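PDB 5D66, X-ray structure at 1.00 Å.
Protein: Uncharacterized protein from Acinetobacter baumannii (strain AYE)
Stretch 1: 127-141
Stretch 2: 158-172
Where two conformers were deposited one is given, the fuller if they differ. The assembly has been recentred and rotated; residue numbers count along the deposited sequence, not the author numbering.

Stretch 1 127-141: NVNHVNNLGWTALLE
Stretch 2, residues 158-172: LLLKAGANPNLADKD

A loop that leads into a helix (stretch 1) packs against the end of a helix and the loop that follows it (stretch 2). The loops advance together from V128 beside A164 (CA to CA 5.4 Å) to G135 beside K171 (5.1 Å), then the pairing turns back, through T137 near L168 (CA to CA 7.8 Å), to L139 beside L159 (6.8 Å). Stretch 1 is loop until its helix starts at A138; stretch 2 leaves its helix through G163, whose phi/psi of 112/16 completes a Schellman motif, with G163 N bonded to L160 O (3.0 Å) and A164 N to L159 O (3.0 Å). A CB at G163 would be jammed against the preceding carbonyl, so glycine suits the place.

Polar side chains organise the loops. N127 (chi1 t) accepts from N129 N at OD1 (2.8 Å) within a type I turn closed by H130 N to N127 O (3.1 Å). N132 (p) repeats the device: its OD1 takes both L134 N and W136 N (3.0 Å each), and its ND2 donates to E141 OE2 (2.9 Å). T137 (p) caps the helix, OG1 accepting from L140 N (3.0 Å). In stretch 2, N165 (t) holds its own turn, OD1 accepting from N167 N (2.8 Å).

Only two direct hydrogen bonds cross. N129 (m) turns OD1 onto N165 N at 2.9 Å and 175°, nearly linear; the same OD1 accepts from a water (3.1 Å) that also donates to N165 O (2.8 Å), so both polar backbone atoms of N165 are served. K171, extended beyond an m chi1, brings NZ to N133 O (3.2 Å), and a second water joins those same atoms, at 2.7 Å from K171 NZ and 2.9 Å from N133 O.

Four further waters bridge the stretches, two of them between backbone atoms alone. One accepts from K171 N (2.9 Å) and donates to L134 O (2.8 Å); another lies 2.7 Å from G135 O and 2.9 Å from A169 O. A water accepts from W136 NE1 and donates to D170 OD2 (both 2.8 Å), while D170 CB meets the indole edge, 4.0 Å from W136 CD1. Another donates to L168 O (2.8 Å) and lies 2.8 Å from T137 OG1.

G135, at phi/psi 81/19, must lack a side chain: an ideal CB would fall 2.5 Å from K171 CG.

Apolar side chains pack between the helices and the loop after G163. L139, L140 and L159 are buried and point toward the other stretch, where branched aliphatic chains fill space and need no polar partner. L159 (m, t) sets CD1 4.0 Å from A138 CB and CD2 4.0 Å from V128 CG1, while V128 (m) places CG2 3.8 Å from A164 CB. L139 (t, p) reaches L160, CD2 to CD2 at 4.1 Å, and L140 (m, t) makes van der Waals contact with backbone, CD1 lying 3.6 Å from L168 O.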

# COMPACT_ATOMS: atom_id res chain seq x y z
N ASN A 127 9.69 3.58 -4.21
CA ASN A 127 10.13 4.35 -5.37
C ASN A 127 8.97 5.21 -5.89
O ASN A 127 8.03 4.67 -6.53
CB ASN A 127 10.61 3.39 -6.42
CG ASN A 127 10.99 4.04 -7.75
OD1 ASN A 127 10.97 5.26 -7.89
ND2 ASN A 127 11.30 3.22 -8.71
N VAL A 128 9.05 6.51 -5.72
CA VAL A 128 7.99 7.40 -6.15
C VAL A 128 7.80 7.37 -7.66
O VAL A 128 6.73 7.76 -8.16
CB VAL A 128 8.20 8.84 -5.65
CG1 VAL A 128 8.08 8.91 -4.15
CG2 VAL A 128 9.48 9.43 -6.15
N ASN A 129 8.82 6.99 -8.43
CA ASN A 129 8.75 6.99 -9.88
C ASN A 129 8.29 5.64 -10.52
O ASN A 129 8.30 5.50 -11.72
CB ASN A 129 10.07 7.44 -10.49
CG ASN A 129 10.30 8.92 -10.28
OD1 ASN A 129 9.37 9.73 -10.27
ND2 ASN A 129 11.56 9.31 -10.12
N HIS A 130 7.88 4.70 -9.67
CA HIS A 130 7.42 3.43 -10.20
C HIS A 130 6.14 3.59 -11.01
O HIS A 130 5.23 4.31 -10.65
CB HIS A 130 7.10 2.48 -9.03
CG HIS A 130 6.76 1.09 -9.40
ND1 HIS A 130 7.65 0.05 -9.37
CD2 HIS A 130 5.57 0.58 -9.74
CE1 HIS A 130 7.01 -1.04 -9.78
NE2 HIS A 130 5.77 -0.73 -10.08
N VAL A 131 6.09 2.89 -12.14
CA VAL A 131 4.96 2.91 -13.06
C VAL A 131 4.26 1.54 -13.06
O VAL A 131 4.87 0.50 -13.26
CB VAL A 131 5.42 3.19 -14.53
CG1 VAL A 131 4.22 3.32 -15.44
CG2 VAL A 131 6.26 4.44 -14.61
N ASN A 132 2.96 1.56 -12.78
CA ASN A 132 2.17 0.30 -12.73
C ASN A 132 1.72 -0.14 -14.13
O ASN A 132 2.07 0.48 -15.17
CB ASN A 132 1.04 0.40 -11.71
CG ASN A 132 -0.10 1.28 -12.16
OD1 ASN A 132 -0.20 1.68 -13.32
ND2 ASN A 132 -0.96 1.62 -11.20
N ASN A 133 0.95 -1.22 -14.21
CA ASN A 133 0.57 -1.79 -15.52
C ASN A 133 -0.61 -1.11 -16.14
O ASN A 133 -0.97 -1.47 -17.26
CB ASN A 133 0.43 -3.33 -15.43
CG ASN A 133 -0.83 -3.82 -14.74
OD1 ASN A 133 -1.86 -3.13 -14.69
ND2 ASN A 133 -0.75 -5.05 -14.22
N LEU A 134 -1.14 -0.08 -15.52
CA LEU A 134 -2.06 0.90 -16.13
C LEU A 134 -1.29 2.08 -16.71
O LEU A 134 -1.89 2.98 -17.30
CB LEU A 134 -3.07 1.42 -15.08
CG LEU A 134 -3.96 0.32 -14.47
CD1 LEU A 134 -4.41 0.69 -13.03
CD2 LEU A 134 -5.16 0.09 -15.29
N GLY A 135 0.05 2.09 -16.59
CA GLY A 135 0.90 3.15 -17.10
C GLY A 135 0.93 4.36 -16.17
O GLY A 135 1.35 5.44 -16.58
N TRP A 136 0.55 4.17 -14.91
CA TRP A 136 0.37 5.28 -13.99
C TRP A 136 1.40 5.17 -12.86
O TRP A 136 1.69 4.10 -12.34
CB TRP A 136 -1.03 5.39 -13.42
CG TRP A 136 -2.10 5.69 -14.38
CD1 TRP A 136 -1.97 6.40 -15.53
CD2 TRP A 136 -3.48 5.35 -14.30
NE1 TRP A 136 -3.17 6.53 -16.16
CE2 TRP A 136 -4.12 5.89 -15.43
CE3 TRP A 136 -4.25 4.51 -13.44
CZ2 TRP A 136 -5.49 5.69 -15.69
CZ3 TRP A 136 -5.61 4.36 -13.67
CH2 TRP A 136 -6.23 4.97 -14.79
N THR A 137 1.89 6.34 -12.46
CA THR A 137 2.66 6.54 -11.25
C THR A 137 1.71 6.93 -10.11
O THR A 137 0.52 7.27 -10.34
CB THR A 137 3.66 7.66 -11.48
OG1 THR A 137 2.86 8.80 -11.85
CG2 THR A 137 4.68 7.40 -12.51
N ALA A 138 2.23 7.04 -8.91
CA ALA A 138 1.47 7.59 -7.79
C ALA A 138 0.97 9.01 -8.12
O ALA A 138 -0.14 9.31 -7.82
CB ALA A 138 2.31 7.56 -6.54
N LEU A 139 1.86 9.84 -8.68
CA LEU A 139 1.51 11.19 -9.06
C LEU A 139 0.33 11.20 -10.06
O LEU A 139 -0.64 11.96 -9.87
CB LEU A 139 2.72 11.91 -9.63
CG LEU A 139 2.53 13.37 -10.04
CD1 LEU A 139 2.10 14.24 -8.92
CD2 LEU A 139 3.79 13.87 -10.67
N LEU A 140 0.42 10.41 -11.10
CA LEU A 140 -0.65 10.36 -12.10
C LEU A 140 -1.94 9.93 -11.47
O LEU A 140 -3.01 10.52 -11.73
CB LEU A 140 -0.27 9.51 -13.29
CG LEU A 140 0.73 10.15 -14.24
CD1 LEU A 140 1.40 9.12 -15.12
CD2 LEU A 140 0.05 11.18 -15.13
N GLU A 141 -1.93 8.86 -10.67
CA GLU A 141 -3.19 8.44 -10.03
C GLU A 141 -3.75 9.48 -9.09
O GLU A 141 -4.97 9.64 -9.04
CB GLU A 141 -3.03 7.10 -9.33
CG GLU A 141 -2.78 5.95 -10.30
CD GLU A 141 -3.30 4.58 -9.85
OE1 GLU A 141 -4.04 4.51 -8.92
OE2 GLU A 141 -2.99 3.58 -10.50
N LEU A 158 3.50 16.21 -1.44
CA LEU A 158 4.44 15.26 -0.80
C LEU A 158 5.27 14.56 -1.83
O LEU A 158 6.50 14.42 -1.69
CB LEU A 158 3.69 14.19 0.01
CG LEU A 158 3.05 14.64 1.32
CD1 LEU A 158 2.27 13.46 1.93
CD2 LEU A 158 4.05 15.12 2.29
N LEU A 159 4.65 14.08 -2.87
CA LEU A 159 5.36 13.32 -3.94
C LEU A 159 6.41 14.19 -4.61
O LEU A 159 7.52 13.79 -4.86
CB LEU A 159 4.40 12.76 -4.98
CG LEU A 159 3.53 11.59 -4.42
CD1 LEU A 159 2.34 11.38 -5.39
CD2 LEU A 159 4.29 10.29 -4.31
N LEU A 160 5.99 15.42 -4.95
CA LEU A 160 6.90 16.33 -5.66
C LEU A 160 8.06 16.74 -4.76
O LEU A 160 9.23 16.74 -5.19
CB LEU A 160 6.15 17.53 -6.18
CG LEU A 160 5.14 17.24 -7.29
CD1 LEU A 160 4.34 18.52 -7.57
CD2 LEU A 160 5.80 16.74 -8.53
N LYS A 161 7.81 17.06 -3.49
CA LYS A 161 8.90 17.48 -2.61
C LYS A 161 9.87 16.32 -2.41
O LYS A 161 11.10 16.52 -2.29
CB LYS A 161 8.36 17.94 -1.27
CG LYS A 161 9.39 18.32 -0.21
CD LYS A 161 10.32 19.43 -0.70
CE LYS A 161 11.14 20.00 0.34
NZ LYS A 161 12.15 19.01 0.83
N ALA A 162 9.37 15.08 -2.38
CA ALA A 162 10.20 13.90 -2.21
C ALA A 162 11.05 13.61 -3.43
O ALA A 162 11.94 12.80 -3.31
CB ALA A 162 9.35 12.72 -1.84
N GLY A 163 10.73 14.20 -4.58
CA GLY A 163 11.52 13.98 -5.75
C GLY A 163 10.88 13.21 -6.89
O GLY A 163 11.59 12.76 -7.74
N ALA A 164 9.56 13.07 -6.87
CA ALA A 164 8.89 12.42 -7.97
C ALA A 164 9.12 13.28 -9.23
O ALA A 164 8.95 14.49 -9.23
CB ALA A 164 7.41 12.27 -7.72
N ASN A 165 9.37 12.61 -10.34
CA ASN A 165 9.58 13.27 -11.61
C ASN A 165 8.23 13.79 -12.10
O ASN A 165 7.33 13.01 -12.37
CB ASN A 165 10.19 12.27 -12.59
CG ASN A 165 10.53 12.87 -13.92
OD1 ASN A 165 9.98 13.89 -14.32
ND2 ASN A 165 11.45 12.23 -14.65
N PRO A 166 8.05 15.11 -12.24
CA PRO A 166 6.76 15.63 -12.64
C PRO A 166 6.45 15.48 -14.11
O PRO A 166 5.36 15.83 -14.54
CB PRO A 166 6.89 17.08 -12.30
CG PRO A 166 8.36 17.40 -12.57
CD PRO A 166 9.04 16.17 -12.02
N ASN A 167 7.41 14.96 -14.90
CA ASN A 167 7.28 14.79 -16.33
C ASN A 167 7.11 13.38 -16.80
O ASN A 167 7.12 13.13 -18.00
CB ASN A 167 8.45 15.51 -17.03
CG ASN A 167 8.34 17.02 -16.81
OD1 ASN A 167 7.28 17.57 -17.03
ND2 ASN A 167 9.38 17.67 -16.35
N LEU A 168 6.91 12.43 -15.91
CA LEU A 168 6.60 11.04 -16.30
C LEU A 168 5.14 10.97 -16.67
O LEU A 168 4.26 11.13 -15.82
CB LEU A 168 6.95 10.03 -15.20
CG LEU A 168 8.44 9.84 -14.97
CD1 LEU A 168 8.63 8.87 -13.80
CD2 LEU A 168 9.24 9.41 -16.17
N ALA A 169 4.89 10.82 -17.96
CA ALA A 169 3.57 10.82 -18.57
C ALA A 169 2.90 9.43 -18.52
O ALA A 169 3.56 8.42 -18.29
CB ALA A 169 3.70 11.33 -19.98
N ASP A 170 1.59 9.41 -18.78
CA ASP A 170 0.84 8.17 -18.93
C ASP A 170 1.21 7.44 -20.22
O ASP A 170 2.08 7.88 -21.00
CB ASP A 170 -0.65 8.42 -18.73
CG ASP A 170 -1.36 9.16 -19.87
OD1 ASP A 170 -0.78 9.18 -21.00
OD2 ASP A 170 -2.51 9.64 -19.65
N LYS A 171 0.59 6.29 -20.46
CA LYS A 171 0.93 5.49 -21.65
C LYS A 171 0.69 6.24 -22.93
O LYS A 171 1.36 5.97 -23.92
CB LYS A 171 0.10 4.22 -21.73
CG LYS A 171 0.63 3.13 -20.93
CD LYS A 171 -0.27 1.96 -21.06
CE LYS A 171 0.20 0.87 -20.18
NZ LYS A 171 -0.87 -0.09 -20.13
N ASP A 172 -0.26 7.16 -22.91
CA ASP A 172 -0.70 7.88 -24.09
C ASP A 172 0.02 9.22 -24.25
O ASP A 172 -0.36 10.06 -25.08
CB ASP A 172 -2.22 8.10 -24.00
CG ASP A 172 -2.97 6.83 -23.62
OD1 ASP A 172 -2.64 5.74 -24.21
OD2 ASP A 172 -3.87 6.91 -22.74
O HOH W 1 6.58 10.67 -11.08
O HOH W 2 0.77 -2.13 -19.46
O HOH W 3 -1.66 5.26 -18.98
O HOH W 4 3.22 5.59 -18.47
O HOH W 5 -4.13 7.69 -18.56
O HOH W 6 4.22 10.90 -13.00